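Long-range contacts in particle-associated glycoside hydrolase (Acinetobacter phage Fri1, PDB 6C72), which probably binds and degrades the capsular polysaccharide of Acinetobacter baumannii as a trimeric tailspike depolymerase during entry of the phage into its host: residues A[495-506]-A[563-572]; A[508-519]-A[573-584]. One frame throughout, in Å; residues are numbered along the deposited sequence.

Contact 1: A[495-506]-A[563-572]; sequences LDLNFKEVLTVP and RTLSLAGITL. With ZN (zinc ion), chain G.
Val502 N and Leu503 O both turn to Leu565, the first donating to Leu565 O at 2.9 Å in an almost straight bond (175°), the second accepting from Leu565 N. Two residues facing one make a classic beta bulge in the antiparallel pair of strands 500-504 and 564-569. Before the bulge in strand 500-504, Lys500 and Leu567 exchange both backbone bonds, and Gly569 N reaches Asp496 O at 2.7 Å. Beyond the other end, Val505 O takes the Arg563 side chain at its edge, through NE at 2.9 Å and more weakly through NH2, while Thr504 CG2 lies over a guanidinium face. The Thr504 and Thr564 OG1 atoms, each anti to its own carbonyl carbon (chi1 -63° and -64°), meet across their non-hydrogen-bonded pair in a 2.8 Å hydrogen bond.

The two strands are the middle of a four-stranded antiparallel sheet in the C-terminal beta domain, between strands 556-561 and 594-595.

Apolar Leu495, Leu503, Leu565 and Leu567 are buried against the neighbouring sheet, with Leu495 CD1 3.8 Å from Leu567 CB. Ala568 CB lies over one face of the Phe499 ring, a CH-pi contact 4.0 Å from the centroid. Leu497 and Leu572 cross at about a right angle.

A zinc ion is held by Asp496 OD2 at 2.1 Å and two waters; Asp496 OD1 closes an Asx turn by accepting from Asn498 N.

Contact 2: A[508-519]-A[573-584]; sequences RSGCKITITGAD and SANTFIVKVDVF. With ZN (zinc ion), chain L.
Ile513 lies side by side with Val579 and Val581, all three pointing the same way. Strands 509-517 and 576-584 are central in a six-stranded antiparallel sheet of the C-terminal domain, paired in unbroken register from Gly510 with Phe584 to Gly517 with Phe577. Ile513 divides its branches between the two valines: CG2, anti to the backbone N (CG1 at chi1 -64°), meets Val579 CG1 at 3.6 Å, while CG1 rests on Val581 CG1 at 3.9 Å. The same face carries Cys511, whose SG touches both methyls of Val583, and Ile515, which crosses the Phe577 ring obliquely. Trp560 and Val556 of the other sheet pack against this buried side.

The opposite face, with Lys512, Thr514, Lys580 and Asp582, turns toward the other subunits of the trimer. Lys580, bent at its last torsion (chi4 -73°), brings NZ to the syn lone pair of Asp582 OD1 at 2.7 Å, a salt bridge along one strand; its ammonium also makes a cation-pi contact with Phe486 of the second subunit. Lys512 instead pairs with Glu531. The Phe584 ring meets Gly510 O at its edge.

At the far end a zinc ion is bound by Asp519 OD1 (2.4 Å), Asn575 OD1 (2.1 Å) and a water; Ser573 O stands farther off, and Thr521, also of the site, donates its N to Asp519 OD1. Asn575 ND2 donates to Asn494 OD1. Asp519 OD2 is gripped by two backbone donors: Asn575 N at 3.1 Å, nearly along the C-O axis, and Thr576 N at 3.3 Å, from above the carboxylate plane.

How the contacts relate
Contact 1 and contact 2 lie in two sheets of the C-terminal domain packed on each other, their centres about 11 Å apart. Their segments alternate along the chain: strand 500-504 leads into 509-517, and strand 564-569 into 576-585, each time passing from one sheet to the other. Between the layers Leu495 CD1 touches Phe577 CD1 at 3.7 Å, Leu503 CD2 touches Val581 CG2 at 3.9 Å and Val505 CB meets Cys511 SG at 3.9 Å. Leu495 N probably also hydrogen-bonds to Asn575 O (2.8 Å). The two zinc sites lie at the same end of the domain, the nearest side-chain atoms of Asp496 and Asn575 about 7 Å apart and the ions 14.1 Å apart.

Contact 1: A[495-506]-A[563-572]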
loop_
_atom_site.group_PDB
_atom_site.type_symbol
_atom_site.label_atom_id
_atom_site.label_comp_id
_atom_site.label_asym_id
_atom_site.label_seq_id
_atom_site.Cartn_x
_atom_site.Cartn_y
_atom_site.Cartn_z
ATOM N N LEU A 495 30.101 -43.773 25.607
ATOM C CA LEU A 495 30.125 -45.162 26.052
ATOM C C LEU A 495 31.078 -45.353 27.227
ATOM O O LEU A 495 32.212 -44.861 27.219
ATOM C CB LEU A 495 30.539 -46.098 24.913
ATOM C CG LEU A 495 29.642 -46.136 23.669
ATOM C CD1 LEU A 495 30.090 -47.213 22.703
ATOM C CD2 LEU A 495 28.176 -46.360 24.062
ATOM N N ASP A 496 30.632 -46.121 28.214
ATOM C CA ASP A 496 31.469 -46.556 29.314
ATOM C C ASP A 496 31.674 -48.062 29.176
ATOM O O ASP A 496 31.371 -48.643 28.129
ATOM C CB ASP A 496 30.835 -46.125 30.638
ATOM C CG ASP A 496 29.386 -46.552 30.758
ATOM O OD1 ASP A 496 29.082 -47.734 30.516
ATOM O OD2 ASP A 496 28.533 -45.696 31.048
ATOM N N LEU A 497 32.159 -48.711 30.237
ATOM C CA LEU A 497 32.506 -50.127 30.130
ATOM C C LEU A 497 31.312 -51.063 30.253
ATOM O O LEU A 497 31.463 -52.259 29.972
ATOM C CB LEU A 497 33.542 -50.516 31.182
ATOM C CG LEU A 497 34.813 -49.674 31.122
ATOM C CD1 LEU A 497 35.872 -50.209 32.115
ATOM C CD2 LEU A 497 35.341 -49.607 29.696
ATOM N N ASN A 498 30.137 -50.565 30.630
ATOM C CA ASN A 498 28.956 -51.411 30.730
ATOM C C ASN A 498 28.191 -51.340 29.416
ATOM O O ASN A 498 28.065 -50.267 28.826
ATOM C CB ASN A 498 28.036 -50.943 31.871
ATOM C CG ASN A 498 28.650 -51.116 33.264
ATOM O OD1 ASN A 498 29.309 -52.114 33.552
ATOM N ND2 ASN A 498 28.441 -50.124 34.126
ATOM N N PHE A 499 27.668 -52.481 28.971
ATOM C CA PHE A 499 26.814 -52.489 27.790
ATOM C C PHE A 499 25.566 -51.667 28.053
ATOM O O PHE A 499 24.953 -51.769 29.117
ATOM C CB PHE A 499 26.413 -53.913 27.410
ATOM C CG PHE A 499 27.373 -54.586 26.466
ATOM C CD1 PHE A 499 27.429 -54.213 25.129
ATOM C CD2 PHE A 499 28.231 -55.567 26.916
ATOM C CE1 PHE A 499 28.300 -54.830 24.257
ATOM C CE2 PHE A 499 29.118 -56.180 26.046
ATOM C CZ PHE A 499 29.148 -55.812 24.714
ATOM N N LYS A 500 25.183 -50.862 27.069
ATOM C CA LYS A 500 24.045 -49.962 27.177
ATOM C C LYS A 500 23.180 -50.110 25.931
ATOM O O LYS A 500 23.682 -49.995 24.811
ATOM C CB LYS A 500 24.529 -48.519 27.349
ATOM C CG LYS A 500 23.524 -47.469 26.958
ATOM C CD LYS A 500 23.924 -46.079 27.479
ATOM C CE LYS A 500 25.283 -45.637 26.934
ATOM N NZ LYS A 500 25.429 -44.151 26.975
ATOM N N GLU A 501 21.894 -50.393 26.127
ATOM C CA GLU A 501 20.952 -50.409 25.017
ATOM C C GLU A 501 20.854 -49.019 24.401
ATOM O O GLU A 501 20.606 -48.042 25.106
ATOM C CB GLU A 501 19.572 -50.864 25.505
ATOM C CG GLU A 501 19.464 -52.334 25.899
ATOM C CD GLU A 501 18.076 -52.708 26.432
ATOM O OE1 GLU A 501 17.369 -51.805 26.928
ATOM O OE2 GLU A 501 17.682 -53.900 26.352
ATOM N N VAL A 502 21.048 -48.921 23.082
ATOM C CA VAL A 502 21.041 -47.611 22.430
ATOM C C VAL A 502 19.875 -47.486 21.447
ATOM O O VAL A 502 19.312 -46.399 21.300
ATOM C CB VAL A 502 22.378 -47.302 21.721
ATOM C CG1 VAL A 502 23.536 -47.231 22.713
ATOM C CG2 VAL A 502 22.665 -48.323 20.614
ATOM N N LEU A 503 19.484 -48.575 20.772
ATOM C CA LEU A 503 18.426 -48.450 19.771
ATOM C C LEU A 503 17.764 -49.792 19.505
ATOM O O LEU A 503 18.295 -50.851 19.842
ATOM C CB LEU A 503 18.953 -47.878 18.450
ATOM C CG LEU A 503 20.030 -48.675 17.698
ATOM C CD1 LEU A 503 19.437 -49.719 16.767
ATOM C CD2 LEU A 503 20.931 -47.728 16.912
ATOM N N THR A 504 16.592 -49.722 18.872
ATOM C CA THR A 504 15.844 -50.886 18.407
ATOM C C THR A 504 15.434 -50.634 16.964
ATOM O O THR A 504 14.747 -49.648 16.678
ATOM C CB THR A 504 14.610 -51.126 19.281
ATOM O OG1 THR A 504 15.028 -51.429 20.616
ATOM C CG2 THR A 504 13.786 -52.278 18.761
ATOM N N VAL A 505 15.853 -51.514 16.059
ATOM C CA VAL A 505 15.549 -51.361 14.638
ATOM C C VAL A 505 14.117 -51.831 14.395
ATOM O O VAL A 505 13.641 -52.751 15.078
ATOM C CB VAL A 505 16.555 -52.124 13.755
ATOM C CG1 VAL A 505 17.956 -51.559 13.925
ATOM C CG2 VAL A 505 16.538 -53.599 14.096
ATOM N N PRO A 506 13.399 -51.239 13.449
ATOM C CA PRO A 506 12.011 -51.638 13.208
ATOM C C PRO A 506 11.939 -52.957 12.450
ATOM O O PRO A 506 12.925 -53.448 11.898
ATOM C CB PRO A 506 11.455 -50.481 12.364
ATOM C CG PRO A 506 12.635 -49.943 11.663
ATOM C CD PRO A 506 13.813 -50.122 12.582
ATOM N N ARG A 563 16.107 -57.293 18.147
ATOM C CA ARG A 563 16.301 -56.104 17.331
ATOM C C ARG A 563 16.858 -54.926 18.123
ATOM O O ARG A 563 16.931 -53.811 17.591
ATOM C CB ARG A 563 14.981 -55.724 16.661
ATOM C CG ARG A 563 14.713 -56.526 15.405
ATOM C CD ARG A 563 13.224 -56.695 15.133
ATOM N NE ARG A 563 12.506 -55.457 15.380
ATOM C CZ ARG A 563 11.506 -55.316 16.241
ATOM N NH1 ARG A 563 11.063 -56.353 16.946
ATOM N NH2 ARG A 563 10.954 -54.123 16.383
ATOM N N THR A 564 17.237 -55.140 19.378
ATOM C CA THR A 564 17.792 -54.092 20.226
ATOM C C THR A 564 19.310 -54.193 20.272
ATOM O O THR A 564 19.854 -55.221 20.684
ATOM C CB THR A 564 17.197 -54.189 21.626
ATOM O OG1 THR A 564 15.793 -53.933 21.537
ATOM C CG2 THR A 564 17.841 -53.192 22.579
ATOM N N LEU A 565 19.984 -53.101 19.912
ATOM C CA LEU A 565 21.439 -53.045 19.889
ATOM C C LEU A 565 21.964 -52.435 21.181
ATOM O O LEU A 565 21.452 -51.411 21.637
ATOM C CB LEU A 565 21.928 -52.225 18.697
ATOM C CG LEU A 565 23.416 -51.883 18.701
ATOM C CD1 LEU A 565 24.266 -53.140 18.635
ATOM C CD2 LEU A 565 23.733 -50.950 17.538
ATOM N N SER A 566 22.988 -53.061 21.763
ATOM C CA SER A 566 23.686 -52.533 22.927
ATOM C C SER A 566 25.154 -52.326 22.590
ATOM O O SER A 566 25.762 -53.141 21.886
ATOM C CB SER A 566 23.560 -53.471 24.124
ATOM O OG SER A 566 22.208 -53.574 24.531
ATOM N N LEU A 567 25.723 -51.244 23.104
ATOM C CA LEU A 567 27.105 -50.883 22.825
ATOM C C LEU A 567 27.844 -50.658 24.130
ATOM O O LEU A 567 27.240 -50.370 25.166
ATOM C CB LEU A 567 27.205 -49.623 21.965
ATOM C CG LEU A 567 26.530 -49.664 20.599
ATOM C CD1 LEU A 567 26.746 -48.329 19.872
ATOM C CD2 LEU A 567 27.038 -50.837 19.763
ATOM N N ALA A 568 29.164 -50.810 24.077
ATOM C CA ALA A 568 29.999 -50.541 25.239
ATOM C C ALA A 568 31.391 -50.154 24.760
ATOM O O ALA A 568 31.818 -50.546 23.669
ATOM C CB ALA A 568 30.080 -51.745 26.182
ATOM N N GLY A 569 32.087 -49.360 25.578
ATOM C CA GLY A 569 33.470 -49.036 25.320
ATOM C C GLY A 569 34.383 -50.095 25.889
ATOM O O GLY A 569 33.948 -51.021 26.569
ATOM N N ILE A 570 35.674 -49.930 25.620
ATOM C CA ILE A 570 36.706 -50.827 26.114
ATOM C C ILE A 570 37.612 -50.133 27.119
ATOM O O ILE A 570 38.010 -50.726 28.122
ATOM C CB ILE A 570 37.534 -51.385 24.936
ATOM C CG1 ILE A 570 36.624 -52.072 23.920
ATOM C CG2 ILE A 570 38.598 -52.341 25.440
ATOM C CD1 ILE A 570 37.370 -52.616 22.698
ATOM N N THR A 571 37.940 -48.873 26.874
ATOM C CA THR A 571 38.721 -48.080 27.805
ATOM C C THR A 571 38.016 -46.743 27.991
ATOM O O THR A 571 37.541 -46.142 27.021
ATOM C CB THR A 571 40.151 -47.900 27.291
ATOM O OG1 THR A 571 40.706 -49.186 26.990
ATOM C CG2 THR A 571 41.013 -47.225 28.339
ATOM N N LEU A 572 37.932 -46.297 29.246
ATOM C CA LEU A 572 37.100 -45.143 29.566
ATOM C C LEU A 572 37.530 -43.906 28.779
ATOM O O LEU A 572 36.685 -43.120 28.334
ATOM C CB LEU A 572 37.142 -44.894 31.070
ATOM C CG LEU A 572 36.349 -45.945 31.869
ATOM C CD1 LEU A 572 36.515 -45.794 33.385
ATOM C CD2 LEU A 572 34.875 -45.899 31.492
HETATM ZN ZN ZN G . 26.608 -46.438 31.284
HETATM O O HOH W 1 34.641 -46.457 27.323
HETATM O O HOH W 2 26.057 -48.343 30.280
HETATM O O HOH W 3 33.699 -53.002 28.402
HETATM O O HOH W 4 26.227 -44.551 29.770
#

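Contact 2: A[508-519]-A[573-584]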
loop_
_atom_site.group_PDB
_atom_site.type_symbol
_atom_site.label_atom_id
_atom_site.label_comp_id
_atom_site.label_asym_id
_atom_site.label_seq_id
_atom_site.Cartn_x
_atom_site.Cartn_y
_atom_site.Cartn_z
ATOM N N ARG A 508 10.296 -55.303 9.255
ATOM C CA ARG A 508 10.056 -55.088 7.822
ATOM C C ARG A 508 11.040 -54.083 7.231
ATOM O O ARG A 508 10.657 -53.163 6.506
ATOM C CB ARG A 508 8.625 -54.620 7.563
ATOM C CG ARG A 508 7.549 -55.387 8.292
ATOM C CD ARG A 508 6.201 -54.814 7.910
ATOM N NE ARG A 508 5.078 -55.436 8.603
ATOM C CZ ARG A 508 3.810 -55.136 8.351
ATOM N NH1 ARG A 508 3.510 -54.228 7.426
ATOM N NH2 ARG A 508 2.841 -55.737 9.021
ATOM N N SER A 509 12.314 -54.216 7.581
ATOM C CA SER A 509 13.267 -53.201 7.167
ATOM C C SER A 509 14.657 -53.805 7.173
ATOM O O SER A 509 14.907 -54.809 7.840
ATOM C CB SER A 509 13.227 -51.961 8.078
ATOM O OG SER A 509 13.633 -52.239 9.410
ATOM N N GLY A 510 15.530 -53.226 6.363
ATOM C CA GLY A 510 16.956 -53.498 6.414
ATOM C C GLY A 510 17.657 -52.259 6.955
ATOM O O GLY A 510 17.323 -51.140 6.565
ATOM N N CYS A 511 18.612 -52.467 7.844
ATOM C CA CYS A 511 19.285 -51.360 8.498
ATOM C C CYS A 511 20.785 -51.561 8.456
ATOM O O CYS A 511 21.275 -52.687 8.560
ATOM C CB CYS A 511 18.830 -51.213 9.934
ATOM S SG CYS A 511 17.033 -51.060 10.083
ATOM N N LYS A 512 21.504 -50.469 8.249
ATOM C CA LYS A 512 22.954 -50.436 8.367
ATOM C C LYS A 512 23.316 -49.384 9.415
ATOM O O LYS A 512 22.936 -48.214 9.282
ATOM C CB LYS A 512 23.596 -50.131 7.012
ATOM C CG LYS A 512 25.109 -50.137 7.032
ATOM C CD LYS A 512 25.638 -49.573 5.761
ATOM C CE LYS A 512 27.138 -49.438 5.799
ATOM N NZ LYS A 512 27.633 -48.838 4.499
ATOM N N ILE A 513 24.027 -49.805 10.461
ATOM C CA ILE A 513 24.460 -48.928 11.552
ATOM C C ILE A 513 25.966 -48.739 11.433
ATOM O O ILE A 513 26.714 -49.718 11.416
ATOM C CB ILE A 513 24.113 -49.508 12.934
ATOM C CG1 ILE A 513 22.603 -49.623 13.139
ATOM C CG2 ILE A 513 24.737 -48.640 14.033
ATOM C CD1 ILE A 513 22.038 -50.966 12.860
ATOM N N THR A 514 26.419 -47.491 11.360
ATOM C CA THR A 514 27.843 -47.177 11.294
ATOM C C THR A 514 28.280 -46.552 12.605
ATOM O O THR A 514 27.684 -45.574 13.055
ATOM C CB THR A 514 28.155 -46.234 10.134
ATOM O OG1 THR A 514 27.694 -46.831 8.921
ATOM C CG2 THR A 514 29.654 -46.001 10.032
ATOM N N ILE A 515 29.305 -47.124 13.219
ATOM C CA ILE A 515 29.803 -46.689 14.515
ATOM C C ILE A 515 31.239 -46.252 14.314
ATOM O O ILE A 515 32.047 -47.016 13.778
ATOM C CB ILE A 515 29.727 -47.824 15.555
ATOM C CG1 ILE A 515 28.349 -48.481 15.545
ATOM C CG2 ILE A 515 30.009 -47.289 16.952
ATOM C CD1 ILE A 515 28.331 -49.827 16.230
ATOM N N THR A 516 31.561 -45.030 14.727
ATOM C CA THR A 516 32.926 -44.553 14.569
ATOM C C THR A 516 33.266 -43.605 15.713
ATOM O O THR A 516 32.381 -43.081 16.393
ATOM C CB THR A 516 33.125 -43.899 13.191
ATOM O OG1 THR A 516 34.514 -43.610 12.983
ATOM C CG2 THR A 516 32.331 -42.635 13.077
ATOM N N GLY A 517 34.562 -43.429 15.961
ATOM C CA GLY A 517 34.988 -42.523 17.015
ATOM C C GLY A 517 35.001 -41.065 16.572
ATOM O O GLY A 517 35.181 -40.738 15.395
ATOM N N ALA A 518 34.793 -40.173 17.537
ATOM C CA ALA A 518 34.912 -38.733 17.323
ATOM C C ALA A 518 35.388 -38.117 18.635
ATOM O O ALA A 518 34.787 -37.204 19.189
ATOM C CB ALA A 518 33.591 -38.124 16.854
ATOM N N ASP A 519 36.511 -38.614 19.131
ATOM C CA ASP A 519 36.931 -38.363 20.497
ATOM C C ASP A 519 37.882 -37.178 20.567
ATOM O O ASP A 519 38.756 -37.018 19.709
ATOM C CB ASP A 519 37.598 -39.621 21.052
ATOM C CG ASP A 519 37.535 -39.707 22.563
ATOM O OD1 ASP A 519 37.959 -38.739 23.225
ATOM O OD2 ASP A 519 37.049 -40.747 23.074
ATOM N N SER A 573 38.835 -43.739 28.551
ATOM C CA SER A 573 39.293 -42.583 27.788
ATOM C C SER A 573 38.783 -42.621 26.354
ATOM O O SER A 573 38.653 -41.576 25.718
ATOM C CB SER A 573 40.823 -42.511 27.799
ATOM O OG SER A 573 41.385 -43.631 27.126
ATOM N N ALA A 574 38.469 -43.801 25.841
ATOM C CA ALA A 574 37.956 -43.936 24.486
ATOM C C ALA A 574 36.446 -44.137 24.578
ATOM O O ALA A 574 35.924 -45.255 24.523
ATOM C CB ALA A 574 38.660 -45.077 23.769
ATOM N N ASN A 575 35.732 -43.013 24.687
ATOM C CA ASN A 575 34.321 -43.035 25.043
ATOM C C ASN A 575 33.380 -42.379 24.043
ATOM O O ASN A 575 32.175 -42.641 24.108
ATOM C CB ASN A 575 34.106 -42.355 26.404
ATOM C CG ASN A 575 34.628 -40.952 26.416
ATOM O OD1 ASN A 575 35.729 -40.697 25.930
ATOM N ND2 ASN A 575 33.815 -40.015 26.888
ATOM N N THR A 576 33.860 -41.496 23.171
ATOM C CA THR A 576 32.967 -40.739 22.301
ATOM C C THR A 576 32.811 -41.436 20.956
ATOM O O THR A 576 33.767 -41.522 20.180
ATOM C CB THR A 576 33.468 -39.313 22.102
ATOM O OG1 THR A 576 33.646 -38.689 23.379
ATOM C CG2 THR A 576 32.465 -38.531 21.298
ATOM N N PHE A 577 31.594 -41.872 20.655
ATOM C CA PHE A 577 31.307 -42.556 19.408
ATOM C C PHE A 577 30.125 -41.901 18.711
ATOM O O PHE A 577 29.204 -41.409 19.365
ATOM C CB PHE A 577 31.026 -44.044 19.662
ATOM C CG PHE A 577 32.231 -44.816 20.141
ATOM C CD1 PHE A 577 32.579 -44.825 21.495
ATOM C CD2 PHE A 577 33.016 -45.530 19.242
ATOM C CE1 PHE A 577 33.689 -45.529 21.936
ATOM C CE2 PHE A 577 34.119 -46.244 19.666
ATOM C CZ PHE A 577 34.456 -46.253 21.020
ATOM N N ILE A 578 30.173 -41.859 17.385
ATOM C CA ILE A 578 29.053 -41.407 16.571
ATOM C C ILE A 578 28.370 -42.639 15.989
ATOM O O ILE A 578 29.042 -43.552 15.485
ATOM C CB ILE A 578 29.516 -40.465 15.452
ATOM C CG1 ILE A 578 30.345 -39.281 16.002
ATOM C CG2 ILE A 578 28.316 -40.011 14.640
ATOM C CD1 ILE A 578 29.597 -38.291 16.925
ATOM N N VAL A 579 27.042 -42.673 16.045
ATOM C CA VAL A 579 26.269 -43.811 15.558
ATOM C C VAL A 579 25.277 -43.308 14.511
ATOM O O VAL A 579 24.406 -42.477 14.809
ATOM C CB VAL A 579 25.550 -44.535 16.707
ATOM C CG1 VAL A 579 24.740 -45.698 16.188
ATOM C CG2 VAL A 579 26.561 -44.996 17.750
ATOM N N LYS A 580 25.427 -43.783 13.282
ATOM C CA LYS A 580 24.542 -43.418 12.186
ATOM C C LYS A 580 23.761 -44.651 11.747
ATOM O O LYS A 580 24.335 -45.740 11.630
ATOM C CB LYS A 580 25.340 -42.828 11.024
ATOM C CG LYS A 580 24.517 -42.443 9.796
ATOM C CD LYS A 580 25.417 -41.740 8.780
ATOM C CE LYS A 580 24.655 -41.235 7.563
ATOM N NZ LYS A 580 24.218 -42.339 6.641
ATOM N N VAL A 581 22.453 -44.487 11.540
ATOM C CA VAL A 581 21.580 -45.572 11.111
ATOM C C VAL A 581 20.974 -45.232 9.753
ATOM O O VAL A 581 20.422 -44.142 9.567
ATOM C CB VAL A 581 20.462 -45.843 12.127
ATOM C CG1 VAL A 581 19.814 -47.172 11.792
ATOM C CG2 VAL A 581 21.021 -45.869 13.525
ATOM N N ASP A 582 21.044 -46.185 8.826
ATOM C CA ASP A 582 20.356 -46.124 7.540
ATOM C C ASP A 582 19.261 -47.184 7.547
ATOM O O ASP A 582 19.543 -48.366 7.764
ATOM C CB ASP A 582 21.318 -46.380 6.374
ATOM C CG ASP A 582 22.536 -45.460 6.387
ATOM O OD1 ASP A 582 22.457 -44.335 6.926
ATOM O OD2 ASP A 582 23.577 -45.856 5.822
ATOM N N VAL A 583 18.019 -46.771 7.321
ATOM C CA VAL A 583 16.878 -47.681 7.344
ATOM C C VAL A 583 16.276 -47.741 5.945
ATOM O O VAL A 583 15.938 -46.703 5.358
ATOM C CB VAL A 583 15.811 -47.254 8.372
ATOM C CG1 VAL A 583 14.661 -48.252 8.398
ATOM C CG2 VAL A 583 16.418 -47.090 9.759
ATOM N N PHE A 584 16.139 -48.959 5.425
ATOM C CA PHE A 584 15.465 -49.245 4.166
ATOM C C PHE A 584 14.126 -49.883 4.514
ATOM O O PHE A 584 14.098 -50.905 5.209
ATOM C CB PHE A 584 16.293 -50.208 3.308
ATOM C CG PHE A 584 17.698 -49.743 3.027
ATOM C CD1 PHE A 584 18.671 -49.770 4.011
ATOM C CD2 PHE A 584 18.053 -49.293 1.756
ATOM C CE1 PHE A 584 19.955 -49.340 3.747
ATOM C CE2 PHE A 584 19.342 -48.866 1.484
ATOM C CZ PHE A 584 20.291 -48.889 2.485
HETATM ZN ZN ZN L . 37.147 -39.214 25.402
HETATM O O HOH W 5 36.035 -37.250 25.894
#